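Local atomic coordinates of glycerol-3-phosphate dehydrogenase [NAD(+)] (Dunaliella salina, PDB entry 6IUY), a protein that probably interconverts dihydroxyacetone phosphate and sn-glycerol 3-phosphate with NAD and, through a second, phosphatase-like domain, enables direct conversion of dihydroxyacetone phosphate to glycerol. Residues A[98-101]-A[102-106]; A[204-207]-A[208-212]; A[332-336]-A[337-341]; A[518-521]-A[522-526]. All coordinates share one frame; numbering follows the deposited sequence.

Contact 1. Residues A[98-101]-A[102-106]; sequences DRFL and EEHPA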
ATOM      1  N   ASP A  98      29.849  41.868 -20.691  1.00 78.68           N
ATOM      2  CA  ASP A  98      28.704  42.391 -19.945  1.00 79.44           C
ATOM      3  C   ASP A  98      27.997  43.502 -20.705  1.00 82.73           C
ATOM      4  O   ASP A  98      26.778  43.460 -20.887  1.00 80.46           O
ATOM      5  CB  ASP A  98      29.139  42.925 -18.580  1.00 80.49           C
ATOM      6  CG  ASP A  98      29.479  41.826 -17.604  1.00 83.75           C
ATOM      7  OD1 ASP A  98      29.762  40.693 -18.053  1.00 83.03           O
ATOM      8  OD2 ASP A  98      29.464  42.102 -16.384  1.00 89.63           O
ATOM      9  N   ARG A  99      28.769  44.503 -21.126  1.00 82.00           N
ATOM     10  CA  ARG A  99      28.223  45.635 -21.866  1.00 83.55           C
ATOM     11  C   ARG A  99      27.415  45.153 -23.054  1.00 81.93           C
ATOM     12  O   ARG A  99      26.246  45.503 -23.202  1.00 86.64           O
ATOM     13  CB  ARG A  99      29.333  46.577 -22.363  1.00 89.65           C
ATOM     14  CG  ARG A  99      30.046  47.395 -21.297  1.00 93.18           C
ATOM     15  CD  ARG A  99      30.858  48.546 -21.925  1.00 96.98           C
ATOM     16  NE  ARG A  99      31.706  48.107 -23.038  1.00 94.66           N
ATOM     17  CZ  ARG A  99      32.484  48.910 -23.761  1.00 90.32           C
ATOM     18  NH1 ARG A  99      32.535  50.209 -23.494  1.00 94.35           N
ATOM     19  NH2 ARG A  99      33.213  48.417 -24.756  1.00 86.39           N
ATOM     20  N   PHE A 100      28.057  44.341 -23.892  1.00 83.29           N
ATOM     21  CA  PHE A 100      27.489  43.896 -25.165  1.00 81.84           C
ATOM     22  C   PHE A 100      26.137  43.216 -24.998  1.00 80.95           C
ATOM     23  O   PHE A 100      25.193  43.502 -25.737  1.00 82.77           O
ATOM     24  CB  PHE A 100      28.461  42.949 -25.873  1.00 79.47           C
ATOM     25  CG  PHE A 100      27.874  42.260 -27.064  1.00 78.96           C
ATOM     26  CD1 PHE A 100      28.000  42.807 -28.330  1.00 81.32           C
ATOM     27  CD2 PHE A 100      27.192  41.059 -26.920  1.00 79.51           C
ATOM     28  CE1 PHE A 100      27.454  42.173 -29.433  1.00 84.36           C
ATOM     29  CE2 PHE A 100      26.638  40.421 -28.015  1.00 80.46           C
ATOM     30  CZ  PHE A 100      26.770  40.978 -29.277  1.00 83.73           C
ATOM     31  N   LEU A 101      26.061  42.310 -24.027  1.00 79.92           N
ATOM     32  CA  LEU A 101      24.833  41.574 -23.745  1.00 81.32           C
ATOM     33  C   LEU A 101      23.728  42.522 -23.300  1.00 83.72           C
ATOM     34  O   LEU A 101      22.540  42.191 -23.377  1.00 86.24           O
ATOM     35  CB  LEU A 101      25.077  40.502 -22.678  1.00 80.07           C
ATOM     36  CG  LEU A 101      25.920  39.304 -23.120  1.00 77.18           C
ATOM     37  CD1 LEU A 101      26.136  38.345 -21.970  1.00 72.49           C
ATOM     38  CD2 LEU A 101      25.256  38.595 -24.284  1.00 72.75           C
ATOM     39  N   GLU A 102      24.119  43.703 -22.833  1.00 81.20           N
ATOM     40  CA  GLU A 102      23.139  44.720 -22.491  1.00 85.13           C
ATOM     41  C   GLU A 102      22.718  45.488 -23.753  1.00 85.21           C
ATOM     42  O   GLU A 102      21.528  45.674 -23.995  1.00 85.70           O
ATOM     43  CB  GLU A 102      23.688  45.667 -21.423  1.00 84.58           C
ATOM     44  CG  GLU A 102      22.616  46.531 -20.778  1.00 89.76           C
ATOM     45  CD  GLU A 102      22.971  46.979 -19.369  1.00 94.69           C
ATOM     46  OE1 GLU A 102      24.160  46.899 -18.985  1.00 93.62           O
ATOM     47  OE2 GLU A 102      22.049  47.410 -18.644  1.00 93.95           O
ATOM     48  N   GLU A 103      23.690  45.909 -24.561  1.00 84.82           N
ATOM     49  CA  GLU A 103      23.408  46.625 -25.808  1.00 85.27           C
ATOM     50  C   GLU A 103      22.564  45.800 -26.771  1.00 87.23           C
ATOM     51  O   GLU A 103      21.786  46.343 -27.554  1.00 90.29           O
ATOM     52  CB  GLU A 103      24.705  47.033 -26.512  1.00 88.91           C
ATOM     53  CG  GLU A 103      25.428  48.231 -25.907  1.00 87.86           C
ATOM     54  CD  GLU A 103      26.648  48.627 -26.724  1.00 89.76           C
ATOM     55  OE1 GLU A 103      27.590  49.209 -26.145  1.00 85.60           O
ATOM     56  OE2 GLU A 103      26.660  48.352 -27.945  1.00 89.29           O
ATOM     57  N   HIS A 104      22.742  44.486 -26.728  1.00 87.87           N
ATOM     58  CA  HIS A 104      21.940  43.589 -27.543  1.00 83.60           C
ATOM     59  C   HIS A 104      21.223  42.578 -26.660  1.00 82.98           C
ATOM     60  O   HIS A 104      21.538  41.392 -26.703  1.00 83.23           O
ATOM     61  CB  HIS A 104      22.811  42.875 -28.579  1.00 81.99           C
ATOM     62  CG  HIS A 104      23.431  43.796 -29.586  1.00 88.18           C
ATOM     63  ND1 HIS A 104      24.706  44.301 -29.447  1.00 91.17           N
ATOM     64  CD2 HIS A 104      22.945  44.314 -30.739  1.00 90.31           C
ATOM     65  CE1 HIS A 104      24.983  45.085 -30.475  1.00 91.44           C
ATOM     66  NE2 HIS A 104      23.931  45.111 -31.273  1.00 91.28           N
ATOM     67  N   PRO A 105      20.252  43.044 -25.855  1.00 82.65           N
ATOM     68  CA  PRO A 105      19.517  42.158 -24.946  1.00 81.81           C
ATOM     69  C   PRO A 105      18.960  40.968 -25.703  1.00 79.71           C
ATOM     70  O   PRO A 105      18.318  41.130 -26.743  1.00 79.24           O
ATOM     71  CB  PRO A 105      18.396  43.048 -24.402  1.00 79.75           C
ATOM     72  CG  PRO A 105      18.279  44.164 -25.386  1.00 79.37           C
ATOM     73  CD  PRO A 105      19.669  44.394 -25.887  1.00 83.78           C
ATOM     74  N   ALA A 106      19.230  39.773 -25.198  1.00 80.36           N
ATOM     75  CA  ALA A 106      18.924  38.564 -25.939  1.00 78.52           C
ATOM     76  C   ALA A 106      17.423  38.312 -25.986  1.00 76.69           C
ATOM     77  O   ALA A 106      16.965  37.228 -25.646  1.00 78.47           O
ATOM     78  CB  ALA A 106      19.659  37.375 -25.330  1.00 71.78           C
TER
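F100 and H104, one turn apart at the C-terminal end of helix 94-103, bring their rings together on the packed side of the helix. CE1 of F100 lies 3.5 Å from ND1 of H104, and the two rings meet obliquely, their planes inclined by 39°. The phenyl ring gets there because CG of F100 is anti to the backbone N (chi1 170°). Behind the rings the backbone is tightly bonded: H104 N donates to F100 O at 2.8 Å, while R99 O accepts from both E102 N and E103 N. H104 is the first residue to leave helical geometry, and P105 CA then makes a CH···O contact with L101 O at 3.4 Å. The other side is loose and solvent-facing: D98, R99, E102 and E103 are exposed, and R99 turns its guanidinium to D96 in a salt bridge. An alanine in place of F100 would probably leave the H104 ring without its neighbour and open a gap where the phenyl ring meets it. F100 also meets F58 edge-to-face, touches L54 of helix 51-54 and rests on M138, while L101 and A106 pack on P141 of helix 136-145.

Contact 2. Residues A[204-207]-A[208-212]; sequences VGDG and FSDLE. With MG (magnesium ion), chain F.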
ATOM      1  N   VAL A 204      17.679  21.241 -36.026  1.00 51.90           N
ATOM      2  CA  VAL A 204      17.207  22.396 -36.783  1.00 56.36           C
ATOM      3  C   VAL A 204      18.303  23.451 -36.849  1.00 58.31           C
ATOM      4  O   VAL A 204      18.748  23.938 -35.801  1.00 54.38           O
ATOM      5  CB  VAL A 204      15.945  23.023 -36.155  1.00 54.99           C
ATOM      6  CG1 VAL A 204      15.359  24.071 -37.091  1.00 53.28           C
ATOM      7  CG2 VAL A 204      14.914  21.951 -35.838  1.00 49.43           C
ATOM      8  N   GLY A 205      18.729  23.798 -38.068  1.00 57.91           N
ATOM      9  CA  GLY A 205      19.780  24.789 -38.275  1.00 61.30           C
ATOM     10  C   GLY A 205      20.046  25.232 -39.714  1.00 65.23           C
ATOM     11  O   GLY A 205      19.408  24.765 -40.663  1.00 61.49           O
ATOM     12  N   ASP A 206      21.006  26.145 -39.874  1.00 69.21           N
ATOM     13  CA  ASP A 206      21.333  26.719 -41.181  1.00 67.90           C
ATOM     14  C   ASP A 206      22.669  26.224 -41.759  1.00 73.10           C
ATOM     15  O   ASP A 206      22.784  25.980 -42.959  1.00 76.59           O
ATOM     16  CB  ASP A 206      21.348  28.255 -41.096  1.00 69.04           C
ATOM     17  CG  ASP A 206      22.348  28.791 -40.069  1.00 70.66           C
ATOM     18  OD1 ASP A 206      22.420  28.241 -38.946  1.00 66.86           O
ATOM     19  OD2 ASP A 206      23.059  29.775 -40.384  1.00 71.97           O
ATOM     20  N   GLY A 207      23.675  26.075 -40.906  1.00 74.76           N
ATOM     21  CA  GLY A 207      25.026  25.810 -41.373  1.00 71.65           C
ATOM     22  C   GLY A 207      25.321  24.376 -41.761  1.00 71.06           C
ATOM     23  O   GLY A 207      24.423  23.526 -41.791  1.00 66.85           O
ATOM     24  N   PHE A 208      26.591  24.121 -42.072  1.00 69.80           N
ATOM     25  CA  PHE A 208      27.075  22.773 -42.353  1.00 69.66           C
ATOM     26  C   PHE A 208      27.288  21.984 -41.059  1.00 64.06           C
ATOM     27  O   PHE A 208      27.214  20.759 -41.048  1.00 62.75           O
ATOM     28  CB  PHE A 208      28.381  22.826 -43.159  1.00 68.69           C
ATOM     29  CG  PHE A 208      28.178  23.114 -44.625  1.00 74.00           C
ATOM     30  CD1 PHE A 208      28.005  22.075 -45.530  1.00 71.98           C
ATOM     31  CD2 PHE A 208      28.154  24.420 -45.096  1.00 77.34           C
ATOM     32  CE1 PHE A 208      27.813  22.330 -46.881  1.00 75.54           C
ATOM     33  CE2 PHE A 208      27.965  24.685 -46.448  1.00 76.24           C
ATOM     34  CZ  PHE A 208      27.795  23.636 -47.341  1.00 77.15           C
ATOM     35  N   SER A 209      27.561  22.694 -39.968  1.00 66.60           N
ATOM     36  CA  SER A 209      27.702  22.051 -38.664  1.00 64.34           C
ATOM     37  C   SER A 209      26.395  21.354 -38.284  1.00 64.24           C
ATOM     38  O   SER A 209      26.405  20.348 -37.577  1.00 63.06           O
ATOM     39  CB  SER A 209      28.098  23.071 -37.589  1.00 57.16           C
ATOM     40  OG  SER A 209      27.156  24.133 -37.520  1.00 63.47           O
ATOM     41  N   ASP A 210      25.277  21.892 -38.772  1.00 61.21           N
ATOM     42  CA  ASP A 210      23.951  21.375 -38.438  1.00 60.69           C
ATOM     43  C   ASP A 210      23.625  20.127 -39.251  1.00 62.39           C
ATOM     44  O   ASP A 210      23.072  19.149 -38.736  1.00 60.09           O
ATOM     45  CB  ASP A 210      22.904  22.461 -38.669  1.00 58.47           C
ATOM     46  CG  ASP A 210      23.259  23.763 -37.967  1.00 63.86           C
ATOM     47  OD1 ASP A 210      23.603  23.719 -36.764  1.00 63.47           O
ATOM     48  OD2 ASP A 210      23.195  24.834 -38.612  1.00 65.26           O
ATOM     49  N   LEU A 211      23.971  20.169 -40.533  1.00 64.41           N
ATOM     50  CA  LEU A 211      23.865  19.005 -41.396  1.00 57.56           C
ATOM     51  C   LEU A 211      24.704  17.888 -40.830  1.00 61.15           C
ATOM     52  O   LEU A 211      24.324  16.718 -40.869  1.00 63.76           O
ATOM     53  CB  LEU A 211      24.328  19.335 -42.810  1.00 64.97           C
ATOM     54  CG  LEU A 211      24.431  18.141 -43.753  1.00 64.50           C
ATOM     55  CD1 LEU A 211      23.040  17.587 -44.010  1.00 66.43           C
ATOM     56  CD2 LEU A 211      25.110  18.550 -45.049  1.00 61.00           C
ATOM     57  N   GLU A 212      25.862  18.262 -40.305  1.00 59.89           N
ATOM     58  CA  GLU A 212      26.785  17.300 -39.728  1.00 61.35           C
ATOM     59  C   GLU A 212      26.127  16.539 -38.576  1.00 61.66           C
ATOM     60  O   GLU A 212      26.378  15.342 -38.397  1.00 62.47           O
ATOM     61  CB  GLU A 212      28.059  18.012 -39.252  1.00 61.21           C
ATOM     62  CG  GLU A 212      29.181  17.076 -38.842  1.00 58.96           C
ATOM     63  CD  GLU A 212      29.031  16.548 -37.422  1.00 62.83           C
ATOM     64  OE1 GLU A 212      28.700  17.345 -36.511  1.00 60.72           O
ATOM     65  OE2 GLU A 212      29.254  15.334 -37.225  1.00 58.94           O
TER
HETATM   66 MG    MG F 704      24.183  28.737 -37.706  1.00 59.38          MG
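G207 and D210 carry this turn, which joins strand 201-205 to helix 208-215 in the beta-alpha-beta unit that continues to strand 223-227, within the Rossmann-like domain of the haloacid dehalogenase (HAD) type. The carboxylate of D210 reaches back from helix 208-215 toward the loop, its CG anti to the carbonyl carbon, and OD2 accepts from G207 N at 2.7 Å. That bond is bent, 131° at the hydrogen, and comes in on the anti side of the carboxylate, 21° out of its plane. The same oxygen lies 2.8 Å from D206 N, so it sits close to two successive amides of the loop. The other oxygen of D210, OD1, is held by a salt bridge to K185, which fixes the rotation of the group and probably offsets its negative charge.

G205 permits this approach: CG of D210 comes to 3.6 Å from G205 CA, and a beta carbon on that glycine would collide with it. By holding G207 N next to D206, D210 probably acts as a second-shell residue for the metal site, which D41 and D43 complete. The carboxylates of D206 and D210 are turned 34° apart, with D206 OD1 3.5 Å from D210 OD2. On the metal side, D206 OD1 coordinates the magnesium ion at 2.2 Å.

Contact 3. Residues A[332-336]-A[337-341]; sequences KATSD and LIEAV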
ATOM      1  N   LYS A 332     -18.915  18.463 -27.590  1.00 40.44           N
ATOM      2  CA  LYS A 332     -19.864  18.259 -28.674  1.00 44.62           C
ATOM      3  C   LYS A 332     -20.307  16.818 -28.695  1.00 40.71           C
ATOM      4  O   LYS A 332     -19.500  15.917 -28.883  1.00 38.29           O
ATOM      5  CB  LYS A 332     -19.254  18.654 -30.028  1.00 50.81           C
ATOM      6  CG  LYS A 332     -20.303  18.929 -31.128  1.00 53.15           C
ATOM      7  CD  LYS A 332     -21.393  19.885 -30.600  1.00 60.41           C
ATOM      8  CE  LYS A 332     -21.951  20.823 -31.663  1.00 62.01           C
ATOM      9  NZ  LYS A 332     -21.560  22.248 -31.408  1.00 71.54           N
ATOM     10  N   ALA A 333     -21.603  16.612 -28.511  1.00 39.12           N
ATOM     11  CA  ALA A 333     -22.166  15.285 -28.365  1.00 39.73           C
ATOM     12  C   ALA A 333     -22.693  14.753 -29.674  1.00 42.87           C
ATOM     13  O   ALA A 333     -23.352  15.479 -30.414  1.00 43.23           O
ATOM     14  CB  ALA A 333     -23.296  15.320 -27.350  1.00 38.63           C
ATOM     15  N   THR A 334     -22.464  13.475 -29.929  1.00 38.97           N
ATOM     16  CA  THR A 334     -23.121  12.818 -31.033  1.00 41.77           C
ATOM     17  C   THR A 334     -23.416  11.373 -30.696  1.00 45.29           C
ATOM     18  O   THR A 334     -22.697  10.745 -29.915  1.00 43.21           O
ATOM     19  CB  THR A 334     -22.277  12.861 -32.315  1.00 49.43           C
ATOM     20  OG1 THR A 334     -22.759  11.854 -33.211  1.00 50.89           O
ATOM     21  CG2 THR A 334     -20.809  12.582 -32.007  1.00 46.50           C
ATOM     22  N   SER A 335     -24.463  10.840 -31.313  1.00 44.04           N
ATOM     23  CA  SER A 335     -24.926   9.488 -31.041  1.00 43.11           C
ATOM     24  C   SER A 335     -24.341   8.476 -31.988  1.00 39.92           C
ATOM     25  O   SER A 335     -24.596   7.284 -31.838  1.00 42.89           O
ATOM     26  CB  SER A 335     -26.440   9.409 -31.144  1.00 47.35           C
ATOM     27  OG  SER A 335     -26.816   9.540 -32.505  1.00 52.82           O
ATOM     28  N   ASP A 336     -23.582   8.927 -32.982  1.00 40.53           N
ATOM     29  CA  ASP A 336     -22.995   7.967 -33.918  1.00 43.30           C
ATOM     30  C   ASP A 336     -21.570   7.638 -33.515  1.00 40.37           C
ATOM     31  O   ASP A 336     -20.720   8.516 -33.471  1.00 39.93           O
ATOM     32  CB  ASP A 336     -23.015   8.493 -35.357  1.00 48.78           C
ATOM     33  CG  ASP A 336     -22.748   7.403 -36.357  1.00 47.17           C
ATOM     34  OD1 ASP A 336     -23.722   6.807 -36.854  1.00 66.81           O
ATOM     35  OD2 ASP A 336     -21.570   7.111 -36.625  1.00 50.73           O
ATOM     36  N   LEU A 337     -21.327   6.366 -33.230  1.00 40.97           N
ATOM     37  CA  LEU A 337     -20.080   5.937 -32.629  1.00 43.34           C
ATOM     38  C   LEU A 337     -18.919   6.065 -33.606  1.00 43.28           C
ATOM     39  O   LEU A 337     -17.844   6.524 -33.236  1.00 41.13           O
ATOM     40  CB  LEU A 337     -20.209   4.495 -32.135  1.00 40.32           C
ATOM     41  CG  LEU A 337     -18.905   3.883 -31.622  1.00 42.13           C
ATOM     42  CD1 LEU A 337     -18.351   4.645 -30.416  1.00 37.75           C
ATOM     43  CD2 LEU A 337     -19.089   2.431 -31.300  1.00 39.38           C
ATOM     44  N   ILE A 338     -19.146   5.666 -34.853  1.00 42.81           N
ATOM     45  CA  ILE A 338     -18.116   5.762 -35.887  1.00 42.77           C
ATOM     46  C   ILE A 338     -17.751   7.221 -36.141  1.00 43.45           C
ATOM     47  O   ILE A 338     -16.583   7.592 -36.197  1.00 41.30           O
ATOM     48  CB  ILE A 338     -18.569   5.109 -37.213  1.00 48.23           C
ATOM     49  CG1 ILE A 338     -18.980   3.659 -36.965  1.00 41.45           C
ATOM     50  CG2 ILE A 338     -17.448   5.193 -38.269  1.00 41.81           C
ATOM     51  CD1 ILE A 338     -17.933   2.886 -36.176  1.00 47.29           C
ATOM     52  N   GLU A 339     -18.759   8.064 -36.266  1.00 44.50           N
ATOM     53  CA  GLU A 339     -18.494   9.454 -36.560  1.00 45.69           C
ATOM     54  C   GLU A 339     -17.768  10.133 -35.396  1.00 48.07           C
ATOM     55  O   GLU A 339     -16.909  10.993 -35.619  1.00 42.07           O
ATOM     56  CB  GLU A 339     -19.795  10.185 -36.894  1.00 50.21           C
ATOM     57  CG  GLU A 339     -19.625  11.682 -37.099  1.00 57.48           C
ATOM     58  CD  GLU A 339     -20.468  12.503 -36.128  1.00 61.78           C
ATOM     59  OE1 GLU A 339     -21.692  12.252 -36.049  1.00 58.85           O
ATOM     60  OE2 GLU A 339     -19.899  13.386 -35.438  1.00 66.63           O
ATOM     61  N   ALA A 340     -18.109   9.755 -34.162  1.00 45.29           N
ATOM     62  CA  ALA A 340     -17.458  10.330 -32.982  1.00 43.25           C
ATOM     63  C   ALA A 340     -15.966  10.032 -32.976  1.00 38.66           C
ATOM     64  O   ALA A 340     -15.143  10.849 -32.551  1.00 40.40           O
ATOM     65  CB  ALA A 340     -18.112   9.785 -31.682  1.00 42.75           C
ATOM     66  N   VAL A 341     -15.632   8.833 -33.435  1.00 41.82           N
ATOM     67  CA  VAL A 341     -14.280   8.311 -33.358  1.00 43.53           C
ATOM     68  C   VAL A 341     -13.403   8.643 -34.580  1.00 46.71           C
ATOM     69  O   VAL A 341     -12.176   8.695 -34.474  1.00 43.55           O
ATOM     70  CB  VAL A 341     -14.329   6.776 -33.179  1.00 44.20           C
ATOM     71  CG1 VAL A 341     -12.942   6.180 -33.249  1.00 43.59           C
ATOM     72  CG2 VAL A 341     -15.006   6.416 -31.858  1.00 38.39           C
TER
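T334 lies over the end of the E339 side chain, its OG1 and CG2 facing the carboxylate where strand 331-334 of the Rossmann-type NAD domain turns into helix 337-342. OG1 donates to E339 OE1 at 3.1 Å, approaching from above the carboxylate, 43° out of its plane. E339 comes back to meet it through a bend at chi2 (-121°). The same threonine oxygen accepts from D336 N at 3.0 Å, closing an ST turn, so OG1 both donates and accepts, held by two bonds. CG2 meanwhile rests 3.9 Å from A340 CB. A valine in place of T334 would probably leave E339 OE1 and D336 N without their shared partner and free the E339 carboxylate to swing away from the turn.

D336 is the N-cap of the helix. With CG anti to its own nitrogen (chi1 -165°), the side chain folds over the first turn, and OD2 accepts from E339 N at 3.0 Å through its anti lone pair. This capping bond satisfies an amide at the helix start, where the helix dipole would probably favour the negative carboxylate. L337 packs on W297 of strand 293-297 and on helix 356-366, and S335 OG bonds to R306. The backbone oxygen of the cap, D336 O, in turn accepts from A340 N at 3.0 Å.

Contact 4. Residues A[518-521]-A[522-526]; sequences ADLI and ASSYG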
ATOM      1  N   ALA A 518      -6.666   3.707  -1.879  1.00 35.43           N
ATOM      2  CA  ALA A 518      -7.551   4.863  -1.899  1.00 37.32           C
ATOM      3  C   ALA A 518      -8.915   4.515  -2.541  1.00 39.75           C
ATOM      4  O   ALA A 518      -9.975   4.750  -1.958  1.00 44.37           O
ATOM      5  CB  ALA A 518      -6.887   6.028  -2.627  1.00 41.41           C
ATOM      6  N   ASP A 519      -8.885   3.923  -3.725  1.00 41.75           N
ATOM      7  CA  ASP A 519     -10.116   3.591  -4.455  1.00 42.39           C
ATOM      8  C   ASP A 519     -10.992   2.618  -3.662  1.00 38.26           C
ATOM      9  O   ASP A 519     -12.211   2.763  -3.607  1.00 37.58           O
ATOM     10  CB  ASP A 519      -9.771   2.992  -5.828  1.00 32.83           C
ATOM     11  CG  ASP A 519     -10.963   2.975  -6.790  1.00 45.86           C
ATOM     12  OD1 ASP A 519     -12.050   3.488  -6.417  1.00 42.42           O
ATOM     13  OD2 ASP A 519     -10.807   2.454  -7.929  1.00 42.48           O
ATOM     14  N   LEU A 520     -10.362   1.606  -3.074  1.00 38.75           N
ATOM     15  CA  LEU A 520     -11.095   0.565  -2.358  1.00 39.52           C
ATOM     16  C   LEU A 520     -11.894   1.155  -1.186  1.00 37.28           C
ATOM     17  O   LEU A 520     -13.025   0.729  -0.887  1.00 38.01           O
ATOM     18  CB  LEU A 520     -10.113  -0.504  -1.871  1.00 36.53           C
ATOM     19  CG  LEU A 520     -10.618  -1.575  -0.918  1.00 36.80           C
ATOM     20  CD1 LEU A 520     -11.548  -2.530  -1.637  1.00 41.18           C
ATOM     21  CD2 LEU A 520      -9.451  -2.318  -0.319  1.00 39.43           C
ATOM     22  N   ILE A 521     -11.310   2.168  -0.559  1.00 35.10           N
ATOM     23  CA  ILE A 521     -11.885   2.815   0.614  1.00 38.79           C
ATOM     24  C   ILE A 521     -13.064   3.712   0.230  1.00 39.45           C
ATOM     25  O   ILE A 521     -14.181   3.546   0.742  1.00 35.35           O
ATOM     26  CB  ILE A 521     -10.812   3.646   1.350  1.00 33.14           C
ATOM     27  CG1 ILE A 521      -9.778   2.713   1.989  1.00 37.01           C
ATOM     28  CG2 ILE A 521     -11.442   4.553   2.413  1.00 32.94           C
ATOM     29  CD1 ILE A 521      -8.651   3.452   2.749  1.00 39.02           C
ATOM     30  N   ALA A 522     -12.809   4.656  -0.676  1.00 37.47           N
ATOM     31  CA  ALA A 522     -13.855   5.548  -1.184  1.00 39.16           C
ATOM     32  C   ALA A 522     -15.031   4.759  -1.706  1.00 35.48           C
ATOM     33  O   ALA A 522     -16.177   5.114  -1.446  1.00 43.31           O
ATOM     34  CB  ALA A 522     -13.305   6.471  -2.282  1.00 33.01           C
ATOM     35  N   SER A 523     -14.765   3.683  -2.434  1.00 38.03           N
ATOM     36  CA  SER A 523     -15.860   2.895  -3.003  1.00 38.74           C
ATOM     37  C   SER A 523     -16.571   2.033  -1.981  1.00 38.74           C
ATOM     38  O   SER A 523     -17.758   1.693  -2.153  1.00 38.92           O
ATOM     39  CB  SER A 523     -15.339   2.024  -4.142  1.00 39.92           C
ATOM     40  OG  SER A 523     -14.667   2.861  -5.067  1.00 39.32           O
ATOM     41  N   SER A 524     -15.852   1.663  -0.922  1.00 40.20           N
ATOM     42  CA  SER A 524     -16.425   0.849   0.146  1.00 33.02           C
ATOM     43  C   SER A 524     -17.206   1.723   1.104  1.00 33.39           C
ATOM     44  O   SER A 524     -18.101   1.249   1.782  1.00 36.09           O
ATOM     45  CB  SER A 524     -15.328   0.070   0.883  1.00 39.93           C
ATOM     46  OG  SER A 524     -14.725  -0.852  -0.009  1.00 35.18           O
ATOM     47  N   TYR A 525     -16.901   3.019   1.136  1.00 38.28           N
ATOM     48  CA  TYR A 525     -17.648   3.900   2.014  1.00 39.60           C
ATOM     49  C   TYR A 525     -18.586   4.864   1.264  1.00 41.99           C
ATOM     50  O   TYR A 525     -19.525   5.377   1.856  1.00 43.69           O
ATOM     51  CB  TYR A 525     -16.686   4.687   2.933  1.00 37.06           C
ATOM     52  CG  TYR A 525     -16.127   3.828   4.065  1.00 43.98           C
ATOM     53  CD1 TYR A 525     -15.072   2.944   3.844  1.00 41.07           C
ATOM     54  CD2 TYR A 525     -16.688   3.872   5.346  1.00 45.71           C
ATOM     55  CE1 TYR A 525     -14.571   2.146   4.879  1.00 44.14           C
ATOM     56  CE2 TYR A 525     -16.195   3.081   6.373  1.00 42.80           C
ATOM     57  CZ  TYR A 525     -15.140   2.231   6.134  1.00 40.53           C
ATOM     58  OH  TYR A 525     -14.666   1.451   7.157  1.00 54.46           O
ATOM     59  N   GLY A 526     -18.369   5.099  -0.024  1.00 36.83           N
ATOM     60  CA  GLY A 526     -19.179   6.098  -0.700  1.00 37.22           C
ATOM     61  C   GLY A 526     -19.643   5.771  -2.108  1.00 38.62           C
ATOM     62  O   GLY A 526     -20.076   6.660  -2.817  1.00 41.01           O
TER
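Y525 N donates to I521 O at 2.8 Å, and that oxygen also meets the tyrosine ring at its edge and in its plane, 3.3 Å from CD1. CG2 of I521 lies 4.2 Å from CD1 of Y525, a light apolar contact. On another side of the helix, S523 N bonds to D519 O at 3.0 Å, and S523 OG lies within 3.0 Å of D519 OD1, beside the D519 carbonyl, though its exact place is less certain. S524 OG, set beside its backbone nitrogen by a chi1 of -64°, folds back to 2.5 Å from L520 O, so short that the detail is doubtful; S524 N reaches the same carbonyl only weakly.

Further out, D519 OD2 forms a salt bridge with K380, which also binds dihydroxyacetone phosphate and NAD, and K464 touches L520 and S523. K484 bonds to S524 O and makes a cation-pi contact with Y525, whose ring stacks on Y525 of the second subunit and also touches I521 of that subunit. Helix 514-526 thus has one side at the dimer interface and another, through S523, in the dihydroxyacetone phosphate pocket of the C-terminal helical domain of this dehydrogenase family.

In the fold
The four contacts fall in series along the chain and divide between its two catalytic modules. Contacts 1 and 2 belong to the HAD-like part, their centres 26 Å apart; contact 2 holds a magnesium ligand, and the side chain of F100 in contact 1 comes within about 9 Å of that of D43, another ligand. Contacts 3 and 4, with centres 33 Å apart, lie near the dehydrogenase ligands in different domains: the side chain of L337 in contact 3 is about 8 Å from the bound NAD, and that of S523 in contact 4 about 4 Å from dihydroxyacetone phosphate. Contacts 2 and 4, on opposite sides of the chain's centre, lie 57 Å apart between centres.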